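Local coordinates for protein amidohydrolase (Brucella melitensis biovar Abortus, PDB 4F0L) that is probably a metal-dependent hydrolase of the amidohydrolase family, perhaps acting as a deaminase, with a ferric ion bound at its metal site, at residues B[13-18]-B[45-50]; B[50-55]-B[430-435]; B[57-62]-B[385-390]. One frame throughout, in Å; residues are numbered along the deposited sequence.

Contact 1 (B[13-18]-B[45-50]); sequences FIHARQ and VLAGPD
Val45 opens the loop 45-50 by offering its carbonyl oxygen to His15, a residue of strand 12-16 in the four-stranded mixed sheet formed by the N-terminal part of the chain. The imidazole NE2 donates to Val45 O at 2.9 Å with an N-H...O angle of 159°. The oxygen sits at the ring edge, close to its plane, while the nitrogen comes to the carbonyl from 27° outside the carbonyl plane. The next residue, Leu46, turns its side chain away and meets the histidine with backbone alone: its C lies 3.8 Å from His15 NE2. At Ala47 the chain passes over one face of the imidazole, with CA 3.5 Å from His15 CD2. The methyl group makes a CH-pi contact on that face, offset toward the rim, with Ala47 CB 3.7 Å from His15 CG. Together the edge bond and the methyl restrict the ring's rotation and tie an otherwise irregular loop to the sheet. His15 can reach both because CG is anti to its backbone N (chi1 -178°), which carries the ring out to lie against 45-47. Beyond Ala47 the chain leaves the ring and approaches strand 52-54, the parallel neighbour of 12-16; on the way Gly48 N makes a weak hydrogen bond to Asp51 OD2.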
loop_
_atom_site.group_PDB
_atom_site.type_symbol
_atom_site.label_atom_id
_atom_site.label_comp_id
_atom_site.label_asym_id
_atom_site.label_seq_id
_atom_site.Cartn_x
_atom_site.Cartn_y
_atom_site.Cartn_z
ATOM N N PHE B 13 12.584 -0.846 -33.082
ATOM C CA PHE B 13 13.371 -0.039 -32.146
ATOM C C PHE B 13 12.512 0.786 -31.190
ATOM O O PHE B 13 11.592 1.461 -31.622
ATOM C CB PHE B 13 14.305 0.905 -32.893
ATOM C CG PHE B 13 15.458 0.210 -33.554
ATOM C CD1 PHE B 13 16.632 -0.020 -32.862
ATOM C CD2 PHE B 13 15.364 -0.208 -34.874
ATOM C CE1 PHE B 13 17.700 -0.667 -33.470
ATOM C CE2 PHE B 13 16.426 -0.862 -35.491
ATOM C CZ PHE B 13 17.599 -1.095 -34.785
ATOM N N ILE B 14 12.865 0.754 -29.901
ATOM C CA ILE B 14 12.289 1.642 -28.908
ATOM C C ILE B 14 13.378 2.657 -28.551
ATOM O O ILE B 14 14.506 2.286 -28.254
ATOM C CB ILE B 14 11.875 0.890 -27.607
ATOM C CG1 ILE B 14 10.865 -0.270 -27.850
ATOM C CG2 ILE B 14 11.354 1.851 -26.551
ATOM C CD1 ILE B 14 9.618 0.095 -28.617
ATOM N N HIS B 15 13.038 3.932 -28.526
ATOM C CA HIS B 15 13.975 4.960 -28.041
ATOM C C HIS B 15 13.466 5.508 -26.724
ATOM O O HIS B 15 12.339 5.986 -26.640
ATOM C CB HIS B 15 14.174 6.085 -29.072
ATOM C CG HIS B 15 15.184 7.147 -28.639
ATOM N ND1 HIS B 15 14.860 8.144 -27.798
ATOM C CD2 HIS B 15 16.541 7.314 -28.947
ATOM C CE1 HIS B 15 15.941 8.916 -27.580
ATOM N NE2 HIS B 15 16.974 8.398 -28.280
ATOM N N ALA B 16 14.295 5.418 -25.693
ATOM C CA ALA B 16 13.941 5.844 -24.346
ATOM C C ALA B 16 14.744 7.058 -23.965
ATOM O O ALA B 16 15.987 7.030 -24.034
ATOM C CB ALA B 16 14.248 4.724 -23.370
ATOM N N ARG B 17 14.075 8.090 -23.472
ATOM C CA ARG B 17 14.807 9.250 -22.956
ATOM C C ARG B 17 15.683 8.871 -21.777
ATOM O O ARG B 17 16.760 9.372 -21.647
ATOM C CB ARG B 17 13.861 10.359 -22.496
ATOM C CG ARG B 17 13.405 11.297 -23.567
ATOM C CD ARG B 17 12.859 12.594 -22.973
ATOM N NE ARG B 17 12.377 13.445 -24.055
ATOM C CZ ARG B 17 11.246 13.251 -24.741
ATOM N NH1 ARG B 17 10.428 12.223 -24.451
ATOM N NH2 ARG B 17 10.930 14.105 -25.726
ATOM N N GLN B 18 15.185 7.988 -20.908
ATOM C CA GLN B 18 16.005 7.377 -19.854
ATOM C C GLN B 18 15.675 5.902 -19.776
ATOM O O GLN B 18 14.525 5.518 -19.902
ATOM C CB GLN B 18 15.716 7.995 -18.480
ATOM C CG GLN B 18 15.896 9.499 -18.357
ATOM C CD GLN B 18 15.521 10.010 -16.987
ATOM O OE1 GLN B 18 16.282 9.868 -16.031
ATOM N NE2 GLN B 18 14.336 10.617 -16.879
ATOM N N VAL B 45 22.127 8.429 -28.146
ATOM C CA VAL B 45 21.866 8.564 -29.609
ATOM C C VAL B 45 20.499 9.203 -29.836
ATOM O O VAL B 45 19.646 9.155 -28.969
ATOM C CB VAL B 45 21.945 7.223 -30.392
ATOM C CG1 VAL B 45 23.357 6.664 -30.349
ATOM C CG2 VAL B 45 20.953 6.205 -29.850
ATOM N N LEU B 46 20.314 9.849 -30.993
ATOM C CA LEU B 46 19.030 10.435 -31.349
ATOM C C LEU B 46 18.126 9.310 -31.789
ATOM O O LEU B 46 18.621 8.239 -32.148
ATOM C CB LEU B 46 19.176 11.437 -32.493
ATOM C CG LEU B 46 20.003 12.686 -32.234
ATOM C CD1 LEU B 46 20.013 13.507 -33.498
ATOM C CD2 LEU B 46 19.461 13.505 -31.076
ATOM N N ALA B 47 16.809 9.514 -31.674
ATOM C CA ALA B 47 15.819 8.539 -32.154
ATOM C C ALA B 47 15.912 8.469 -33.666
ATOM O O ALA B 47 15.992 9.495 -34.318
ATOM C CB ALA B 47 14.409 8.972 -31.742
ATOM N N GLY B 48 15.931 7.266 -34.224
ATOM C CA GLY B 48 15.700 7.107 -35.650
ATOM C C GLY B 48 14.271 7.523 -35.994
ATOM O O GLY B 48 13.390 7.539 -35.125
ATOM N N PRO B 49 14.015 7.811 -37.285
ATOM C CA PRO B 49 12.674 8.248 -37.677
ATOM C C PRO B 49 11.575 7.209 -37.455
ATOM O O PRO B 49 10.437 7.579 -37.252
ATOM C CB PRO B 49 12.828 8.585 -39.158
ATOM C CG PRO B 49 13.998 7.785 -39.628
ATOM C CD PRO B 49 14.898 7.580 -38.444
ATOM N N ASP B 50 11.901 5.926 -37.442
ATOM C CA ASP B 50 10.873 4.917 -37.199
ATOM C C ASP B 50 10.855 4.368 -35.758
ATOM O O ASP B 50 10.069 3.469 -35.454
ATOM C CB ASP B 50 11.031 3.782 -38.219
ATOM C CG ASP B 50 10.776 4.251 -39.663
ATOM O OD1 ASP B 50 9.890 5.117 -39.863
ATOM O OD2 ASP B 50 11.470 3.760 -40.575
#

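Contact 2 (B[50-55]-B[430-435]); sequences DDERQS and GVKQVE
Glu52 and Lys432 reach for each other from opposite directions, bridging two strands whose CA atoms at these residues are still about 11.6 Å apart. Both side chains leave their strands with CG anti to the backbone N (chi1 -175° for Glu52, -170° for Lys432); the glutamate then runs straight out, whereas the lysine bends at chi3. They close a salt bridge in which Lys432 NZ lies 2.6 Å from Glu52 OE2. The ammonium approaches on the syn side of that oxygen, but 33° out of the carboxylate plane. The other oxygen stands farther off, with OE1 of Glu52 3.9 Å from Lys432 NZ, so the grip is one-sided. Gln54, two residues along the same strand, adds a weak hydrogen bond from NE2 to Glu52 OE2 at 3.1 Å. The strands belong to different sheets: 52-54 edges the N-terminal sheet, while 431-435 lies in the beta-sheet that runs on into the amidohydrolase barrel, so the bridge ties the two sheets together near the surface. Strand 431-435 carries a classic beta bulge, Gln433 and Val434 both facing Val426. Asp425 gives Lys432 NZ a second salt-bridge partner and also accepts from NE2 of Gln54; the amide's OE1 is hydrogen-bonded to Ser397 OG. Trp427 of strand 422-428 touches the side chains of Glu52, Gln54 and Lys432 alike.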
loop_
_atom_site.group_PDB
_atom_site.type_symbol
_atom_site.label_atom_id
_atom_site.label_comp_id
_atom_site.label_asym_id
_atom_site.label_seq_id
_atom_site.Cartn_x
_atom_site.Cartn_y
_atom_site.Cartn_z
ATOM N N ASP B 50 11.901 5.926 -37.442
ATOM C CA ASP B 50 10.873 4.917 -37.199
ATOM C C ASP B 50 10.855 4.368 -35.758
ATOM O O ASP B 50 10.069 3.469 -35.454
ATOM C CB ASP B 50 11.031 3.782 -38.219
ATOM C CG ASP B 50 10.776 4.251 -39.663
ATOM O OD1 ASP B 50 9.890 5.117 -39.863
ATOM O OD2 ASP B 50 11.470 3.760 -40.575
ATOM N N ASP B 51 11.690 4.912 -34.873
ATOM C CA ASP B 51 11.755 4.421 -33.488
ATOM C C ASP B 51 10.479 4.787 -32.750
ATOM O O ASP B 51 9.960 5.858 -32.935
ATOM C CB ASP B 51 12.911 5.052 -32.735
ATOM C CG ASP B 51 14.263 4.630 -33.264
ATOM O OD1 ASP B 51 14.319 3.898 -34.269
ATOM O OD2 ASP B 51 15.274 5.021 -32.651
ATOM N N GLU B 52 9.972 3.879 -31.936
ATOM C CA GLU B 52 8.898 4.201 -31.027
ATOM C C GLU B 52 9.474 4.884 -29.790
ATOM O O GLU B 52 10.389 4.365 -29.149
ATOM C CB GLU B 52 8.172 2.946 -30.616
ATOM C CG GLU B 52 6.969 3.229 -29.751
ATOM C CD GLU B 52 6.318 1.944 -29.292
ATOM O OE1 GLU B 52 6.523 0.910 -29.953
ATOM O OE2 GLU B 52 5.643 1.959 -28.266
ATOM N N ARG B 53 8.940 6.049 -29.465
ATOM C CA ARG B 53 9.521 6.905 -28.435
ATOM C C ARG B 53 8.901 6.673 -27.063
ATOM O O ARG B 53 7.691 6.664 -26.932
ATOM C CB ARG B 53 9.312 8.375 -28.812
ATOM C CG ARG B 53 9.824 8.694 -30.195
ATOM C CD ARG B 53 11.189 9.297 -30.098
ATOM N NE ARG B 53 11.085 10.734 -29.877
ATOM C CZ ARG B 53 11.165 11.642 -30.836
ATOM N NH1 ARG B 53 11.363 11.280 -32.111
ATOM N NH2 ARG B 53 11.037 12.931 -30.521
ATOM N N GLN B 54 9.737 6.504 -26.053
ATOM C CA GLN B 54 9.260 6.367 -24.679
ATOM C C GLN B 54 10.088 7.301 -23.774
ATOM O O GLN B 54 11.226 7.661 -24.097
ATOM C CB GLN B 54 9.364 4.891 -24.238
ATOM C CG GLN B 54 8.524 3.929 -25.064
ATOM C CD GLN B 54 7.032 4.006 -24.734
ATOM O OE1 GLN B 54 6.652 4.375 -23.628
ATOM N NE2 GLN B 54 6.185 3.618 -25.685
ATOM N N SER B 55 9.499 7.718 -22.661
ATOM C CA SER B 55 10.177 8.595 -21.717
ATOM C C SER B 55 11.097 7.850 -20.783
ATOM O O SER B 55 12.250 8.235 -20.660
ATOM C CB SER B 55 9.156 9.403 -20.897
ATOM O OG SER B 55 8.375 10.183 -21.794
ATOM N N GLY B 430 9.184 -8.911 -26.891
ATOM C CA GLY B 430 9.029 -7.920 -27.904
ATOM C C GLY B 430 7.589 -7.599 -28.285
ATOM O O GLY B 430 7.383 -6.732 -29.127
ATOM N N VAL B 431 6.597 -8.235 -27.672
ATOM C CA VAL B 431 5.175 -7.965 -28.034
ATOM C C VAL B 431 4.569 -7.026 -27.009
ATOM O O VAL B 431 4.605 -7.306 -25.815
ATOM C CB VAL B 431 4.327 -9.265 -28.095
ATOM C CG1 VAL B 431 2.848 -8.936 -28.401
ATOM C CG2 VAL B 431 4.922 -10.237 -29.120
ATOM N N LYS B 432 4.008 -5.902 -27.463
ATOM C CA LYS B 432 3.413 -4.931 -26.528
ATOM C C LYS B 432 2.099 -5.454 -26.004
ATOM O O LYS B 432 1.116 -5.437 -26.718
ATOM C CB LYS B 432 3.197 -3.553 -27.184
ATOM C CG LYS B 432 2.824 -2.499 -26.145
ATOM C CD LYS B 432 2.459 -1.162 -26.754
ATOM C CE LYS B 432 3.667 -0.391 -27.197
ATOM N NZ LYS B 432 3.304 0.961 -27.706
ATOM N N GLN B 433 2.091 -5.951 -24.764
ATOM C CA GLN B 433 0.888 -6.533 -24.220
ATOM C C GLN B 433 0.010 -5.472 -23.534
ATOM O O GLN B 433 -1.199 -5.619 -23.537
ATOM C CB GLN B 433 1.183 -7.682 -23.257
ATOM C CG GLN B 433 1.849 -8.890 -23.903
ATOM C CD GLN B 433 0.908 -9.637 -24.848
ATOM O OE1 GLN B 433 -0.277 -9.329 -24.899
ATOM N NE2 GLN B 433 1.439 -10.578 -25.625
ATOM N N VAL B 434 0.625 -4.414 -23.005
ATOM C CA VAL B 434 -0.066 -3.383 -22.254
ATOM C C VAL B 434 0.239 -2.048 -22.901
ATOM O O VAL B 434 1.402 -1.752 -23.206
ATOM C CB VAL B 434 0.378 -3.386 -20.770
ATOM C CG1 VAL B 434 -0.302 -2.228 -20.003
ATOM C CG2 VAL B 434 0.091 -4.762 -20.145
ATOM N N GLU B 435 -0.795 -1.269 -23.150
ATOM C CA GLU B 435 -0.651 0.054 -23.727
ATOM C C GLU B 435 -1.396 1.079 -22.848
ATOM O O GLU B 435 -2.572 0.922 -22.601
ATOM C CB GLU B 435 -1.186 0.113 -25.141
ATOM C CG GLU B 435 -0.897 1.456 -25.779
ATOM C CD GLU B 435 -1.442 1.567 -27.160
ATOM O OE1 GLU B 435 -0.787 1.035 -28.060
ATOM O OE2 GLU B 435 -2.522 2.185 -27.329
#

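Contact 3 (B[57-62]-B[385-390]); sequences VVAGMA and DGLKKG
The peptide plane joining Val58 to Ala59 has the CD1 methyl of Leu387 over one face, 3.9 Å from Val58 C and 3.8 Å from Ala59 N. This plane belongs to the first part of strand 56-66; past the break at Gly60 the strand pairs with 122-129 and probably forms the first strand of the TIM barrel, ending near His65, a ligand of the ferric ion. Its contact here is with the loop that follows helix 364-379, and no hydrogen bond crosses between the two segments. Leucine does the work on the loop side. Its CG is anti to the carbonyl carbon (chi1 -79°); this torsion places CD1 against the Val58-Ala59 peptide and CG beside Ala59, whose CB is 4.3 Å from Leu387 CG. The same CD1 methyl also reaches Val57, with CG1 of the valine 4.4 Å away. Phe395 of the neighbouring strand 395-399 touches both Leu387 and Val57, adding to the apolar surroundings of this buried contact. Leu387 is the centre of an inverse gamma turn, in which Lys388 N makes a weak hydrogen bond to Gly386 O. Gly386 occupies backbone angles at which a CB would collide with the carbonyl oxygen of Asp385. Lys388 folds back along the loop, its NZ donating to Asp385 O at 2.8 Å from above the carbonyl plane.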
loop_
_atom_site.group_PDB
_atom_site.type_symbol
_atom_site.label_atom_id
_atom_site.label_comp_id
_atom_site.label_asym_id
_atom_site.label_seq_id
_atom_site.Cartn_x
_atom_site.Cartn_y
_atom_site.Cartn_z
ATOM N N VAL B 57 12.142 3.833 -19.410
ATOM C CA VAL B 57 12.057 2.374 -19.646
ATOM C C VAL B 57 12.896 1.645 -18.593
ATOM O O VAL B 57 14.018 2.061 -18.272
ATOM C CB VAL B 57 12.515 1.978 -21.061
ATOM C CG1 VAL B 57 12.639 0.456 -21.190
ATOM C CG2 VAL B 57 11.528 2.533 -22.091
ATOM N N VAL B 58 12.285 0.634 -17.999
ATOM C CA VAL B 58 12.891 -0.209 -16.985
ATOM C C VAL B 58 12.656 -1.661 -17.337
ATOM O O VAL B 58 11.801 -1.983 -18.162
ATOM C CB VAL B 58 12.333 0.071 -15.560
ATOM C CG1 VAL B 58 12.628 1.524 -15.137
ATOM C CG2 VAL B 58 10.850 -0.220 -15.448
ATOM N N ALA B 59 13.415 -2.544 -16.700
ATOM C CA ALA B 59 13.288 -3.979 -16.923
ATOM C C ALA B 59 11.925 -4.478 -16.454
ATOM O O ALA B 59 11.345 -3.910 -15.545
ATOM C CB ALA B 59 14.382 -4.719 -16.155
ATOM N N GLY B 60 11.450 -5.546 -17.096
ATOM C CA GLY B 60 10.314 -6.284 -16.641
ATOM C C GLY B 60 10.618 -7.007 -15.345
ATOM O O GLY B 60 11.717 -7.497 -15.137
ATOM N N MET B 61 9.632 -7.027 -14.446
ATOM C CA MET B 61 9.797 -7.638 -13.139
ATOM C C MET B 61 9.230 -9.046 -13.160
ATOM O O MET B 61 8.087 -9.273 -13.594
ATOM C CB MET B 61 9.049 -6.809 -12.099
ATOM C CG MET B 61 9.174 -7.293 -10.661
ATOM S SD MET B 61 10.821 -7.102 -9.976
ATOM C CE MET B 61 10.788 -5.308 -9.884
ATOM N N ALA B 62 10.000 -9.994 -12.656
ATOM C CA ALA B 62 9.435 -11.328 -12.407
ATOM C C ALA B 62 8.553 -11.286 -11.196
ATOM O O ALA B 62 8.873 -10.661 -10.155
ATOM C CB ALA B 62 10.535 -12.397 -12.234
ATOM N N ASP B 385 18.306 -12.699 -18.525
ATOM C CA ASP B 385 17.292 -11.692 -18.806
ATOM C C ASP B 385 17.568 -10.369 -18.070
ATOM O O ASP B 385 18.446 -10.279 -17.192
ATOM C CB ASP B 385 15.905 -12.213 -18.440
ATOM C CG ASP B 385 15.266 -13.051 -19.546
ATOM O OD1 ASP B 385 15.776 -13.115 -20.695
ATOM O OD2 ASP B 385 14.205 -13.619 -19.242
ATOM N N GLY B 386 16.814 -9.349 -18.453
ATOM C CA GLY B 386 17.110 -7.970 -18.069
ATOM C C GLY B 386 17.232 -7.062 -19.286
ATOM O O GLY B 386 17.003 -7.495 -20.426
ATOM N N LEU B 387 17.606 -5.803 -19.045
ATOM C CA LEU B 387 17.871 -4.857 -20.131
ATOM C C LEU B 387 19.292 -5.021 -20.613
ATOM O O LEU B 387 20.143 -4.189 -20.358
ATOM C CB LEU B 387 17.608 -3.405 -19.687
ATOM C CG LEU B 387 16.155 -2.975 -19.651
ATOM C CD1 LEU B 387 16.056 -1.508 -19.257
ATOM C CD2 LEU B 387 15.516 -3.180 -21.025
ATOM N N LYS B 388 19.537 -6.137 -21.284
ATOM C CA LYS B 388 20.860 -6.527 -21.764
ATOM C C LYS B 388 20.708 -7.088 -23.159
ATOM O O LYS B 388 19.698 -7.715 -23.497
ATOM C CB LYS B 388 21.449 -7.700 -20.955
ATOM C CG LYS B 388 21.479 -7.568 -19.434
ATOM C CD LYS B 388 21.667 -8.982 -18.897
ATOM C CE LYS B 388 21.528 -9.089 -17.420
ATOM N NZ LYS B 388 21.212 -10.513 -17.103
ATOM N N LYS B 389 21.774 -6.952 -23.935
ATOM C CA LYS B 389 21.852 -7.612 -25.230
ATOM C C LYS B 389 21.690 -9.122 -25.040
ATOM O O LYS B 389 22.237 -9.698 -24.101
ATOM C CB LYS B 389 23.168 -7.213 -25.927
ATOM C CG LYS B 389 23.319 -5.676 -26.052
ATOM C CD LYS B 389 24.681 -5.030 -26.435
ATOM C CE LYS B 389 24.821 -4.636 -27.946
ATOM N NZ LYS B 389 24.667 -3.184 -28.454
ATOM N N GLY B 390 20.873 -9.746 -25.896
ATOM C CA GLY B 390 20.613 -11.169 -25.814
ATOM C C GLY B 390 19.563 -11.612 -24.822
ATOM O O GLY B 390 19.203 -12.780 -24.811
#

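Contacts 1 and 2 follow one another along the chain and share Asp50; their centres lie about 11 Å apart, and strands 12-16 and 52-54 run side by side, His15 probably bonding through its backbone to Glu52 and Gln54. The centre of contact 3 lies about 14 Å from that of contact 2 and about 17 Å from that of contact 1. Gln18 O probably accepts from Val57 N, carrying the N-terminal strands on to strand 56-66, which shares a sheet with 431-435. The contacts thus step from an outer loop to the strand that leads into the barrel; contact 1 is local in sequence, while contacts 2 and 3 join the early chain to segments more than 300 residues later.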